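Long-range contacts in 1-deoxy-D-xylulose 5-phosphate reductoisomerase (Moraxella catarrhalis, PDB 4ZQG), which catalyses the reductive rearrangement of 1-deoxy-D-xylulose 5-phosphate to 2-C-methyl-D-erythritol 4-phosphate, a step of the MEP pathway to isoprenoids: residues K58-P63 against E87-I92; Y180-L185 against V264-G269; F319-L324 against T358-I363. One frame throughout, in Å; residues are numbered along the deposited sequence.

Followed from the N terminus, the chain closes its three loops one after another, and none nests within or crosses another. Contact 1 closes a loop of 23 residues, holding helix 66-75 and strand 81-84, and lays helix 85-93 on the seven-stranded parallel sheet. Contact 2 spans 78 residues, bringing strand 260-266 back beside strand 182-189 in the mixed four-stranded sheet. Contact 3 spans 33 residues, mostly helix 333-351, and pairs two helices of the C-terminal region. Contacts 1 and 2 lie on opposite sides of the chain's centre, their centres 42 Å apart; contacts 2 and 3 come within about 11 Å at their nearest atoms, without touching.

Contact 1: K58-P63 against E87-I92; sequences KICTSP and EGLIEI
A buried helix-on-sheet contact sets Gly88, Leu89 and Ile92 of helix 85-93 against Cys60 of strand 58-61, with a salt bridge between Lys58 and Glu91 at its more exposed side. The segment axes run 150° apart, nearly antiparallel, and approach to 8.2 Å. Cys60 carries the apolar part. Its SG stands anti to the backbone N (chi1 178°) and reaches Leu89 CD2 at 3.6 Å. The same sulfur lies 3.8 Å from Gly88 CA, a close approach to the helix backbone that the absence of a side chain on Gly88 allows. One turn on, Ile92 CD1 meets Cys60 CB at 3.7 Å, while Ile92 also packs on strands 33-39, 81-84 and 7-12. This is the layering of a Rossmann-type domain: the strand order 4-3-2-1-5-6-7 extends the Rossmann pattern by an edge strand, 81-84, beyond strand 58-61, and helix 85-93 belongs to the beta-alpha-beta crossover from 81-84 to strand 100-103. The bound NAD is about 5 Å from the Leu89 side chain. At the polar end the extended Lys58 chain crosses that of Glu91 at about a right angle, and its NZ lies 3.3 Å from Glu91 OE2, which accepts through its anti lone pair. The stronger partner of the same NZ is Asp95, just beyond the helix; the two nearby carboxylates probably stabilise the ammonium charge.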
ATOM      1  N   LYS A  58     -23.075 -10.009  29.632  1.00 57.67           N
ATOM      2  CA  LYS A  58     -24.419  -9.983  29.044  1.00 58.60           C
ATOM      3  C   LYS A  58     -24.416 -10.695  27.731  1.00 56.54           C
ATOM      4  O   LYS A  58     -23.424 -10.678  27.019  1.00 56.87           O
ATOM      5  CB  LYS A  58     -24.888  -8.539  28.764  1.00 60.73           C
ATOM      6  CG  LYS A  58     -24.592  -7.520  29.850  1.00 62.66           C
ATOM      7  CD  LYS A  58     -25.411  -6.239  29.663  1.00 64.42           C
ATOM      8  CE  LYS A  58     -25.205  -5.293  30.846  1.00 66.17           C
ATOM      9  NZ  LYS A  58     -25.694  -3.929  30.559  1.00 66.29           N
ATOM     10  N   ILE A  59     -25.536 -11.290  27.383  1.00 55.98           N
ATOM     11  CA  ILE A  59     -25.742 -11.783  26.028  1.00 55.85           C
ATOM     12  C   ILE A  59     -27.176 -11.465  25.645  1.00 56.30           C
ATOM     13  O   ILE A  59     -27.994 -11.172  26.514  1.00 57.14           O
ATOM     14  CB  ILE A  59     -25.482 -13.291  25.881  1.00 56.05           C
ATOM     15  CG1 ILE A  59     -26.532 -14.071  26.693  1.00 58.87           C
ATOM     16  CG2 ILE A  59     -24.064 -13.608  26.300  1.00 55.18           C
ATOM     17  CD1 ILE A  59     -26.219 -15.547  26.861  1.00 60.04           C
ATOM     18  N   CYS A  60     -27.464 -11.498  24.349  1.00 55.90           N
ATOM     19  CA  CYS A  60     -28.749 -11.109  23.825  1.00 56.34           C
ATOM     20  C   CYS A  60     -29.082 -12.068  22.741  1.00 56.77           C
ATOM     21  O   CYS A  60     -28.201 -12.410  21.955  1.00 58.17           O
ATOM     22  CB  CYS A  60     -28.663  -9.696  23.226  1.00 56.07           C
ATOM     23  SG  CYS A  60     -30.190  -9.084  22.472  1.00 55.68           S
ATOM     24  N   THR A  61     -30.344 -12.474  22.657  1.00 57.05           N
ATOM     25  CA  THR A  61     -30.808 -13.346  21.569  1.00 56.46           C
ATOM     26  C   THR A  61     -32.130 -12.849  21.033  1.00 57.41           C
ATOM     27  O   THR A  61     -32.616 -11.778  21.452  1.00 57.43           O
ATOM     28  CB  THR A  61     -30.912 -14.819  22.021  1.00 56.85           C
ATOM     29  OG1 THR A  61     -31.314 -15.649  20.933  1.00 56.74           O
ATOM     30  CG2 THR A  61     -31.900 -14.975  23.147  1.00 57.91           C
ATOM     31  N   SER A  62     -32.720 -13.610  20.110  1.00 58.44           N
ATOM     32  CA  SER A  62     -34.059 -13.291  19.611  1.00 60.20           C
ATOM     33  C   SER A  62     -35.112 -13.454  20.689  1.00 63.36           C
ATOM     34  O   SER A  62     -34.906 -14.206  21.631  1.00 63.13           O
ATOM     35  CB  SER A  62     -34.423 -14.165  18.408  1.00 61.07           C
ATOM     36  OG  SER A  62     -34.861 -15.464  18.751  1.00 61.06           O
ATOM     37  N   PRO A  63     -36.266 -12.768  20.549  1.00 68.66           N
ATOM     38  CA  PRO A  63     -37.319 -12.889  21.572  1.00 69.43           C
ATOM     39  C   PRO A  63     -37.875 -14.304  21.659  1.00 69.22           C
ATOM     40  O   PRO A  63     -38.158 -14.765  22.745  1.00 68.99           O
ATOM     41  CB  PRO A  63     -38.391 -11.897  21.112  1.00 70.40           C
ATOM     42  CG  PRO A  63     -37.694 -10.961  20.175  1.00 71.34           C
ATOM     43  CD  PRO A  63     -36.642 -11.796  19.502  1.00 70.58           C
ATOM     44  N   GLU A  87     -34.019  -4.158  21.783  1.00 68.35           N
ATOM     45  CA  GLU A  87     -33.875  -3.471  23.030  1.00 70.18           C
ATOM     46  C   GLU A  87     -32.576  -3.925  23.687  1.00 65.93           C
ATOM     47  O   GLU A  87     -31.834  -3.106  24.231  1.00 65.16           O
ATOM     48  CB  GLU A  87     -35.107  -3.764  23.897  1.00 76.54           C
ATOM     49  CG  GLU A  87     -36.451  -3.485  23.175  1.00 81.80           C
ATOM     50  CD  GLU A  87     -37.183  -4.735  22.621  1.00 85.02           C
ATOM     51  OE1 GLU A  87     -38.241  -5.095  23.218  1.00 92.04           O
ATOM     52  OE2 GLU A  87     -36.747  -5.341  21.601  1.00 79.44           O
ATOM     53  N   GLY A  88     -32.300  -5.228  23.611  1.00 61.95           N
ATOM     54  CA  GLY A  88     -31.082  -5.813  24.162  1.00 59.48           C
ATOM     55  C   GLY A  88     -29.826  -5.363  23.447  1.00 57.84           C
ATOM     56  O   GLY A  88     -28.798  -5.125  24.064  1.00 57.79           O
ATOM     57  N   LEU A  89     -29.907  -5.248  22.134  1.00 56.00           N
ATOM     58  CA  LEU A  89     -28.783  -4.828  21.344  1.00 54.82           C
ATOM     59  C   LEU A  89     -28.416  -3.370  21.653  1.00 55.36           C
ATOM     60  O   LEU A  89     -27.246  -3.034  21.830  1.00 54.63           O
ATOM     61  CB  LEU A  89     -29.095  -5.004  19.859  1.00 53.90           C
ATOM     62  CG  LEU A  89     -29.524  -6.401  19.418  1.00 53.50           C
ATOM     63  CD1 LEU A  89     -29.833  -6.453  17.928  1.00 52.97           C
ATOM     64  CD2 LEU A  89     -28.465  -7.407  19.783  1.00 52.94           C
ATOM     65  N   ILE A  90     -29.422  -2.522  21.755  1.00 57.15           N
ATOM     66  CA  ILE A  90     -29.214  -1.112  22.049  1.00 58.35           C
ATOM     67  C   ILE A  90     -28.512  -0.972  23.396  1.00 58.40           C
ATOM     68  O   ILE A  90     -27.559  -0.224  23.533  1.00 59.97           O
ATOM     69  CB  ILE A  90     -30.560  -0.323  21.981  1.00 59.59           C
ATOM     70  CG1 ILE A  90     -30.997  -0.204  20.510  1.00 60.29           C
ATOM     71  CG2 ILE A  90     -30.446   1.084  22.566  1.00 59.72           C
ATOM     72  CD1 ILE A  90     -32.510  -0.164  20.314  1.00 61.89           C
ATOM     73  N   GLU A  91     -28.952  -1.741  24.365  1.00 58.35           N
ATOM     74  CA  GLU A  91     -28.356  -1.740  25.676  1.00 59.40           C
ATOM     75  C   GLU A  91     -26.895  -2.131  25.677  1.00 58.40           C
ATOM     76  O   GLU A  91     -26.084  -1.489  26.310  1.00 59.91           O
ATOM     77  CB  GLU A  91     -29.122  -2.712  26.570  1.00 61.41           C
ATOM     78  CG  GLU A  91     -28.824  -2.577  28.048  1.00 62.98           C
ATOM     79  CD  GLU A  91     -29.595  -3.586  28.910  1.00 65.67           C
ATOM     80  OE1 GLU A  91     -30.856  -3.833  28.749  1.00 64.35           O
ATOM     81  OE2 GLU A  91     -28.889  -4.119  29.787  1.00 67.59           O
ATOM     82  N   ILE A  92     -26.566  -3.208  24.991  1.00 57.51           N
ATOM     83  CA  ILE A  92     -25.199  -3.683  24.925  1.00 57.12           C
ATOM     84  C   ILE A  92     -24.355  -2.684  24.189  1.00 57.61           C
ATOM     85  O   ILE A  92     -23.240  -2.380  24.613  1.00 57.26           O
ATOM     86  CB  ILE A  92     -25.125  -5.024  24.199  1.00 56.80           C
ATOM     87  CG1 ILE A  92     -25.461  -6.143  25.162  1.00 57.07           C
ATOM     88  CG2 ILE A  92     -23.737  -5.269  23.631  1.00 56.18           C
ATOM     89  CD1 ILE A  92     -26.008  -7.357  24.457  1.00 57.58           C
TER

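Contact 2: Y180-L185 against V264-G269; sequences YGIKKL and VEYVDG
Glu265 extends its side chain alongside those of Lys183 and Lys184, its two carboxylate oxygens divided between them. Lys184 CG, set by chi1 (65°) between the backbone N and the carbonyl carbon, lies 3.1 Å from Glu265 OE1, and bends at chi3 and chi4 leave Lys184 NZ in a 3.5 Å salt bridge with the same oxygen. Trp186 NE1 hydrogen-bonds to OE1, and a water bridges OE1 and Lys184 NZ, weakly at the lysine. OE2 rests against Lys183 CD; its salt bridge to Lys183 NZ is long. The backbone explains why two lysines share one acid: Glu265 O accepts from Lys183 N at 2.8 Å and, weakly, from Lys184 N at 3.3 Å. Glu265 N returns a bond to Lys184 O. Elsewhere along the pair, Leu185 CD2 packs on Val264 CG2 (3.8 Å), and Ile182 CD1 approaches Tyr266 CE1 obliquely. Val267 N binds Gly181 O at 2.9 Å, just where a type I turn, Tyr266 to Gly269, begins. Next to it, Asp268 forms a salt bridge with Arg293 of the second subunit, which also makes a cation-pi contact with Tyr266. Lys183, with psi -57°, and Lys184 opposite Glu265 make a classic beta bulge, set between the two inner, antiparallel strands of a mixed four-stranded sheet at the dimer interface.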
ATOM      1  N   TYR A 180      -3.065  16.336   0.674  1.00 58.36           N
ATOM      2  CA  TYR A 180      -2.925  14.912   0.859  1.00 58.65           C
ATOM      3  C   TYR A 180      -2.922  14.196  -0.459  1.00 57.67           C
ATOM      4  O   TYR A 180      -2.514  13.046  -0.525  1.00 59.70           O
ATOM      5  CB  TYR A 180      -4.048  14.348   1.746  1.00 59.67           C
ATOM      6  CG  TYR A 180      -3.945  14.874   3.151  1.00 60.72           C
ATOM      7  CD1 TYR A 180      -2.928  14.443   3.977  1.00 60.49           C
ATOM      8  CD2 TYR A 180      -4.832  15.839   3.627  1.00 61.99           C
ATOM      9  CE1 TYR A 180      -2.776  14.949   5.245  1.00 63.07           C
ATOM     10  CE2 TYR A 180      -4.690  16.362   4.898  1.00 64.26           C
ATOM     11  CZ  TYR A 180      -3.656  15.903   5.703  1.00 65.48           C
ATOM     12  OH  TYR A 180      -3.484  16.374   6.974  1.00 68.99           O
ATOM     13  N   GLY A 181      -3.426  14.849  -1.492  1.00 55.78           N
ATOM     14  CA  GLY A 181      -3.290  14.346  -2.823  1.00 54.31           C
ATOM     15  C   GLY A 181      -4.055  13.097  -3.155  1.00 53.38           C
ATOM     16  O   GLY A 181      -3.643  12.381  -4.069  1.00 53.42           O
ATOM     17  N   ILE A 182      -5.191  12.842  -2.497  1.00 52.59           N
ATOM     18  CA  ILE A 182      -5.995  11.658  -2.863  1.00 52.53           C
ATOM     19  C   ILE A 182      -6.726  11.932  -4.160  1.00 53.16           C
ATOM     20  O   ILE A 182      -7.407  12.942  -4.260  1.00 53.63           O
ATOM     21  CB  ILE A 182      -7.107  11.275  -1.854  1.00 52.78           C
ATOM     22  CG1 ILE A 182      -6.645  11.287  -0.385  1.00 52.83           C
ATOM     23  CG2 ILE A 182      -7.638   9.910  -2.196  1.00 52.67           C
ATOM     24  CD1 ILE A 182      -5.272  10.766  -0.156  1.00 53.22           C
ATOM     25  N   LYS A 183      -6.611  11.040  -5.139  1.00 53.17           N
ATOM     26  CA  LYS A 183      -7.256  11.254  -6.412  1.00 54.56           C
ATOM     27  C   LYS A 183      -8.512  10.514  -6.450  1.00 54.60           C
ATOM     28  O   LYS A 183      -9.571  11.100  -6.672  1.00 56.15           O
ATOM     29  CB  LYS A 183      -6.389  10.800  -7.591  1.00 57.02           C
ATOM     30  CG  LYS A 183      -6.735  11.520  -8.892  1.00 58.81           C
ATOM     31  CD  LYS A 183      -6.177  10.811 -10.083  1.00 60.50           C
ATOM     32  CE  LYS A 183      -6.300  11.674 -11.323  1.00 63.05           C
ATOM     33  NZ  LYS A 183      -5.599  10.975 -12.431  1.00 64.95           N
ATOM     34  N   LYS A 184      -8.415   9.208  -6.231  1.00 55.06           N
ATOM     35  CA  LYS A 184      -9.591   8.367  -6.216  1.00 54.99           C
ATOM     36  C   LYS A 184      -9.346   7.054  -5.503  1.00 54.08           C
ATOM     37  O   LYS A 184      -8.199   6.709  -5.225  1.00 53.12           O
ATOM     38  CB  LYS A 184     -10.061   8.147  -7.642  1.00 57.02           C
ATOM     39  CG  LYS A 184      -9.131   7.375  -8.541  1.00 59.52           C
ATOM     40  CD  LYS A 184      -9.895   6.946  -9.796  1.00 63.06           C
ATOM     41  CE  LYS A 184     -10.058   8.112 -10.791  1.00 65.56           C
ATOM     42  NZ  LYS A 184      -9.092   7.928 -11.893  1.00 66.03           N
ATOM     43  N   LEU A 185     -10.430   6.336  -5.181  1.00 53.66           N
ATOM     44  CA  LEU A 185     -10.331   5.041  -4.470  1.00 51.93           C
ATOM     45  C   LEU A 185     -10.693   3.948  -5.438  1.00 51.43           C
ATOM     46  O   LEU A 185     -11.582   4.131  -6.245  1.00 52.53           O
ATOM     47  CB  LEU A 185     -11.266   5.006  -3.274  1.00 51.02           C
ATOM     48  CG  LEU A 185     -11.157   6.163  -2.284  1.00 51.27           C
ATOM     49  CD1 LEU A 185     -12.094   5.955  -1.117  1.00 51.21           C
ATOM     50  CD2 LEU A 185      -9.741   6.318  -1.764  1.00 51.24           C
ATOM     51  N   VAL A 264      -5.655   2.981  -3.180  1.00 47.08           N
ATOM     52  CA  VAL A 264      -5.816   4.392  -3.139  1.00 47.38           C
ATOM     53  C   VAL A 264      -4.826   5.026  -4.092  1.00 48.61           C
ATOM     54  O   VAL A 264      -3.627   4.911  -3.916  1.00 47.66           O
ATOM     55  CB  VAL A 264      -5.549   4.914  -1.750  1.00 47.36           C
ATOM     56  CG1 VAL A 264      -5.616   6.414  -1.745  1.00 47.71           C
ATOM     57  CG2 VAL A 264      -6.591   4.341  -0.803  1.00 47.72           C
ATOM     58  N   GLU A 265      -5.364   5.698  -5.106  1.00 50.46           N
ATOM     59  CA  GLU A 265      -4.596   6.426  -6.101  1.00 51.00           C
ATOM     60  C   GLU A 265      -4.346   7.855  -5.691  1.00 50.60           C
ATOM     61  O   GLU A 265      -5.280   8.564  -5.413  1.00 50.02           O
ATOM     62  CB  GLU A 265      -5.373   6.440  -7.400  1.00 53.11           C
ATOM     63  CG  GLU A 265      -4.715   7.269  -8.476  1.00 55.02           C
ATOM     64  CD  GLU A 265      -5.346   7.107  -9.822  1.00 56.11           C
ATOM     65  OE1 GLU A 265      -6.478   6.555  -9.938  1.00 55.15           O
ATOM     66  OE2 GLU A 265      -4.689   7.588 -10.772  1.00 59.62           O
ATOM     67  N   TYR A 266      -3.069   8.245  -5.671  1.00 50.98           N
ATOM     68  CA  TYR A 266      -2.607   9.602  -5.375  1.00 51.35           C
ATOM     69  C   TYR A 266      -2.213  10.406  -6.643  1.00 52.01           C
ATOM     70  O   TYR A 266      -2.003   9.858  -7.724  1.00 51.04           O
ATOM     71  CB  TYR A 266      -1.418   9.545  -4.418  1.00 51.84           C
ATOM     72  CG  TYR A 266      -1.771   9.030  -3.031  1.00 52.55           C
ATOM     73  CD1 TYR A 266      -1.970   9.912  -1.975  1.00 52.80           C
ATOM     74  CD2 TYR A 266      -1.901   7.677  -2.779  1.00 50.97           C
ATOM     75  CE1 TYR A 266      -2.273   9.467  -0.723  1.00 52.08           C
ATOM     76  CE2 TYR A 266      -2.220   7.219  -1.526  1.00 50.91           C
ATOM     77  CZ  TYR A 266      -2.418   8.108  -0.493  1.00 51.62           C
ATOM     78  OH  TYR A 266      -2.757   7.657   0.781  1.00 49.61           O
ATOM     79  N   VAL A 267      -2.100  11.722  -6.477  1.00 52.66           N
ATOM     80  CA  VAL A 267      -1.916  12.634  -7.598  1.00 53.07           C
ATOM     81  C   VAL A 267      -0.577  12.535  -8.280  1.00 52.91           C
ATOM     82  O   VAL A 267      -0.489  12.862  -9.453  1.00 54.93           O
ATOM     83  CB  VAL A 267      -2.172  14.106  -7.210  1.00 53.79           C
ATOM     84  CG1 VAL A 267      -3.660  14.304  -6.945  1.00 54.01           C
ATOM     85  CG2 VAL A 267      -1.363  14.501  -5.990  1.00 53.36           C
ATOM     86  N   ASP A 268       0.450  12.105  -7.546  1.00 51.96           N
ATOM     87  CA  ASP A 268       1.778  11.876  -8.091  1.00 51.26           C
ATOM     88  C   ASP A 268       1.941  10.577  -8.842  1.00 50.20           C
ATOM     89  O   ASP A 268       3.030  10.293  -9.358  1.00 51.10           O
ATOM     90  CB  ASP A 268       2.864  11.957  -7.001  1.00 52.04           C
ATOM     91  CG  ASP A 268       2.610  10.998  -5.806  1.00 51.90           C
ATOM     92  OD1 ASP A 268       2.059   9.898  -5.988  1.00 50.84           O
ATOM     93  OD2 ASP A 268       3.009  11.368  -4.688  1.00 52.65           O
ATOM     94  N   GLY A 269       0.901   9.777  -8.896  1.00 49.31           N
ATOM     95  CA  GLY A 269       0.934   8.520  -9.619  1.00 49.48           C
ATOM     96  C   GLY A 269       1.013   7.279  -8.748  1.00 49.24           C
ATOM     97  O   GLY A 269       0.943   6.192  -9.267  1.00 48.41           O
TER
HETATM   98  O   HOH W   1      -6.841   6.000 -13.073  1.00 66.77           O

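Contact 3: F319-L324 against T358-I363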
ATOM      1  N   PHE A 319     -23.305  -7.247 -14.853  1.00 78.30           N
ATOM      2  CA  PHE A 319     -23.467  -7.010 -13.412  1.00 75.63           C
ATOM      3  C   PHE A 319     -24.253  -5.729 -13.127  1.00 73.52           C
ATOM      4  O   PHE A 319     -23.751  -4.792 -12.505  1.00 69.35           O
ATOM      5  CB  PHE A 319     -22.107  -6.965 -12.729  1.00 78.81           C
ATOM      6  CG  PHE A 319     -21.356  -8.253 -12.806  1.00 81.47           C
ATOM      7  CD1 PHE A 319     -20.217  -8.358 -13.569  1.00 86.16           C
ATOM      8  CD2 PHE A 319     -21.808  -9.361 -12.133  1.00 84.93           C
ATOM      9  CE1 PHE A 319     -19.524  -9.548 -13.643  1.00 88.36           C
ATOM     10  CE2 PHE A 319     -21.122 -10.556 -12.196  1.00 86.57           C
ATOM     11  CZ  PHE A 319     -19.976 -10.650 -12.949  1.00 87.35           C
ATOM     12  N   ALA A 320     -25.516  -5.737 -13.565  1.00 72.72           N
ATOM     13  CA  ALA A 320     -26.414  -4.597 -13.480  1.00 70.58           C
ATOM     14  C   ALA A 320     -26.545  -4.055 -12.063  1.00 69.31           C
ATOM     15  O   ALA A 320     -26.694  -2.843 -11.856  1.00 66.69           O
ATOM     16  CB  ALA A 320     -27.774  -4.989 -14.010  1.00 73.17           C
ATOM     17  N   CYS A 321     -26.481  -4.956 -11.091  1.00 68.94           N
ATOM     18  CA  CYS A 321     -26.514  -4.576  -9.698  1.00 69.03           C
ATOM     19  C   CYS A 321     -25.527  -3.472  -9.410  1.00 68.39           C
ATOM     20  O   CYS A 321     -25.806  -2.576  -8.619  1.00 70.13           O
ATOM     21  CB  CYS A 321     -26.247  -5.796  -8.811  1.00 71.58           C
ATOM     22  SG  CYS A 321     -27.764  -6.734  -8.492  1.00 74.92           S
ATOM     23  N   LEU A 322     -24.369  -3.522 -10.064  1.00 68.17           N
ATOM     24  CA  LEU A 322     -23.341  -2.471  -9.904  1.00 65.48           C
ATOM     25  C   LEU A 322     -23.684  -1.135 -10.604  1.00 61.47           C
ATOM     26  O   LEU A 322     -23.525  -0.075 -10.001  1.00 59.64           O
ATOM     27  CB  LEU A 322     -21.996  -3.012 -10.357  1.00 66.41           C
ATOM     28  CG  LEU A 322     -20.789  -2.161 -10.035  1.00 66.33           C
ATOM     29  CD1 LEU A 322     -20.743  -1.660  -8.596  1.00 64.62           C
ATOM     30  CD2 LEU A 322     -19.582  -3.010 -10.367  1.00 67.93           C
ATOM     31  N   LYS A 323     -24.193  -1.180 -11.832  1.00 59.66           N
ATOM     32  CA  LYS A 323     -24.797   0.026 -12.440  1.00 59.82           C
ATOM     33  C   LYS A 323     -25.800   0.647 -11.462  1.00 59.73           C
ATOM     34  O   LYS A 323     -25.770   1.847 -11.200  1.00 58.04           O
ATOM     35  CB  LYS A 323     -25.520  -0.312 -13.745  1.00 61.73           C
ATOM     36  CG  LYS A 323     -24.967   0.251 -15.028  1.00 63.89           C
ATOM     37  CD  LYS A 323     -25.439  -0.542 -16.277  1.00 66.43           C
ATOM     38  CE  LYS A 323     -26.959  -0.575 -16.515  1.00 66.72           C
ATOM     39  N   LEU A 324     -26.692  -0.200 -10.900  1.00 60.06           N
ATOM     40  CA  LEU A 324     -27.847   0.294 -10.158  1.00 58.63           C
ATOM     41  C   LEU A 324     -27.418   0.867  -8.825  1.00 56.37           C
ATOM     42  O   LEU A 324     -28.021   1.809  -8.319  1.00 55.08           O
ATOM     43  CB  LEU A 324     -28.886  -0.798  -9.998  1.00 60.33           C
ATOM     44  CG  LEU A 324     -29.412  -1.409 -11.316  1.00 61.93           C
ATOM     45  CD1 LEU A 324     -30.151  -2.715 -11.091  1.00 62.35           C
ATOM     46  CD2 LEU A 324     -30.316  -0.445 -12.044  1.00 63.02           C
ATOM     47  N   THR A 358     -30.578 -13.937 -11.783  1.00 83.96           N
ATOM     48  CA  THR A 358     -30.681 -12.744 -12.626  1.00 84.71           C
ATOM     49  C   THR A 358     -31.921 -11.898 -12.356  1.00 86.70           C
ATOM     50  O   THR A 358     -32.010 -10.753 -12.785  1.00 89.06           O
ATOM     51  CB  THR A 358     -30.755 -13.126 -14.106  1.00 87.38           C
ATOM     52  OG1 THR A 358     -31.720 -14.173 -14.280  1.00 90.73           O
ATOM     53  CG2 THR A 358     -29.415 -13.611 -14.576  1.00 88.83           C
ATOM     54  N   ASP A 359     -32.905 -12.480 -11.681  1.00 89.68           N
ATOM     55  CA  ASP A 359     -34.066 -11.720 -11.255  1.00 88.45           C
ATOM     56  C   ASP A 359     -33.725 -10.707 -10.145  1.00 82.78           C
ATOM     57  O   ASP A 359     -34.493  -9.786  -9.928  1.00 85.43           O
ATOM     58  CB  ASP A 359     -35.217 -12.651 -10.804  1.00 90.09           C
ATOM     59  CG  ASP A 359     -35.980 -13.311 -11.981  1.00 92.62           C
ATOM     60  OD1 ASP A 359     -36.700 -14.308 -11.689  1.00 96.70           O
ATOM     61  OD2 ASP A 359     -35.886 -12.854 -13.156  1.00 91.41           O
ATOM     62  N   ILE A 360     -32.611 -10.857  -9.438  1.00 76.95           N
ATOM     63  CA  ILE A 360     -32.260  -9.881  -8.414  1.00 75.29           C
ATOM     64  C   ILE A 360     -32.094  -8.487  -9.024  1.00 77.71           C
ATOM     65  O   ILE A 360     -32.460  -7.489  -8.406  1.00 77.03           O
ATOM     66  CB  ILE A 360     -31.005 -10.300  -7.604  1.00 73.82           C
ATOM     67  CG1 ILE A 360     -31.333 -11.575  -6.797  1.00 73.43           C
ATOM     68  CG2 ILE A 360     -30.522  -9.161  -6.688  1.00 72.01           C
ATOM     69  CD1 ILE A 360     -30.265 -12.077  -5.861  1.00 70.87           C
ATOM     70  N   ALA A 361     -31.564  -8.417 -10.240  1.00 79.95           N
ATOM     71  CA  ALA A 361     -31.359  -7.128 -10.894  1.00 81.79           C
ATOM     72  C   ALA A 361     -32.683  -6.453 -11.239  1.00 81.64           C
ATOM     73  O   ALA A 361     -32.855  -5.248 -11.008  1.00 83.08           O
ATOM     74  CB  ALA A 361     -30.505  -7.292 -12.147  1.00 83.07           C
ATOM     75  N   VAL A 362     -33.605  -7.244 -11.780  1.00 80.55           N
ATOM     76  CA  VAL A 362     -34.908  -6.759 -12.253  1.00 80.79           C
ATOM     77  C   VAL A 362     -35.731  -6.146 -11.128  1.00 77.11           C
ATOM     78  O   VAL A 362     -36.325  -5.101 -11.280  1.00 78.29           O
ATOM     79  CB  VAL A 362     -35.750  -7.898 -12.866  1.00 83.36           C
ATOM     80  CG1 VAL A 362     -36.901  -7.320 -13.672  1.00 85.08           C
ATOM     81  CG2 VAL A 362     -34.886  -8.809 -13.739  1.00 84.75           C
ATOM     82  N   ILE A 363     -35.757  -6.830 -10.006  1.00 76.36           N
ATOM     83  CA  ILE A 363     -36.554  -6.441  -8.851  1.00 76.71           C
ATOM     84  C   ILE A 363     -36.055  -5.133  -8.297  1.00 75.09           C
ATOM     85  O   ILE A 363     -36.860  -4.274  -7.921  1.00 77.58           O
ATOM     86  CB  ILE A 363     -36.473  -7.515  -7.720  1.00 75.68           C
ATOM     87  CG1 ILE A 363     -37.140  -8.822  -8.156  1.00 77.69           C
ATOM     88  CG2 ILE A 363     -37.056  -7.000  -6.400  1.00 74.45           C
ATOM     89  CD1 ILE A 363     -38.513  -8.642  -8.786  1.00 81.16           C
TER
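Helices 320-331 and 359-368 run side by side in nearly the same direction, their short segment axes 23° apart and 9.6 Å at closest approach, with Cys321 CA 5.6 Å from Ala361 CA. Small residues stand at this point. Ala320 CB and Ala361 CB face each other at 4.0 Å, each methyl pointing toward the opposite helix. Cys321 broadens the contact: its SG, anti to the carbonyl carbon (chi1 -85°), reaches Ile360 CG2 at 4.1 Å. The same sulfur is 4.3 Å from Ala361 CA. One turn beyond Ala320 on the same helix, Leu324 reaches across with CD1 3.7 Å from Ala361 O, so Ala361 meets three residues, at its methyl, its CA and its carbonyl oxygen. No hydrogen bond links the segments, and only 158 Å² is buried, both sides summed, consistent with a light van der Waals contact. The pairing lies in the helical C-terminal part of the chain, in agreement with the C-terminal helical bundle known for this family, where the longer helix 333-351 joins the two helices in sequence. That helix receives Ile360 directly, through Asn343, Ala346 and Val347. In Ile360, CG1 is anti to the carbonyl carbon (chi1 -66°) and the end of the chain leads away from helix 320-331, leaving CG2 as the branch that meets the cysteine. Helix 220-228 closes over the same region: Thr228 touches both Cys321 and Ile360, and Ile224 touches Ile360, so the sulfur-methyl contact has a third helix beside it. The bound fosmidomycin is about 11 Å from the Cys321 side chain, while NAD is about 14 Å from that of Ile360.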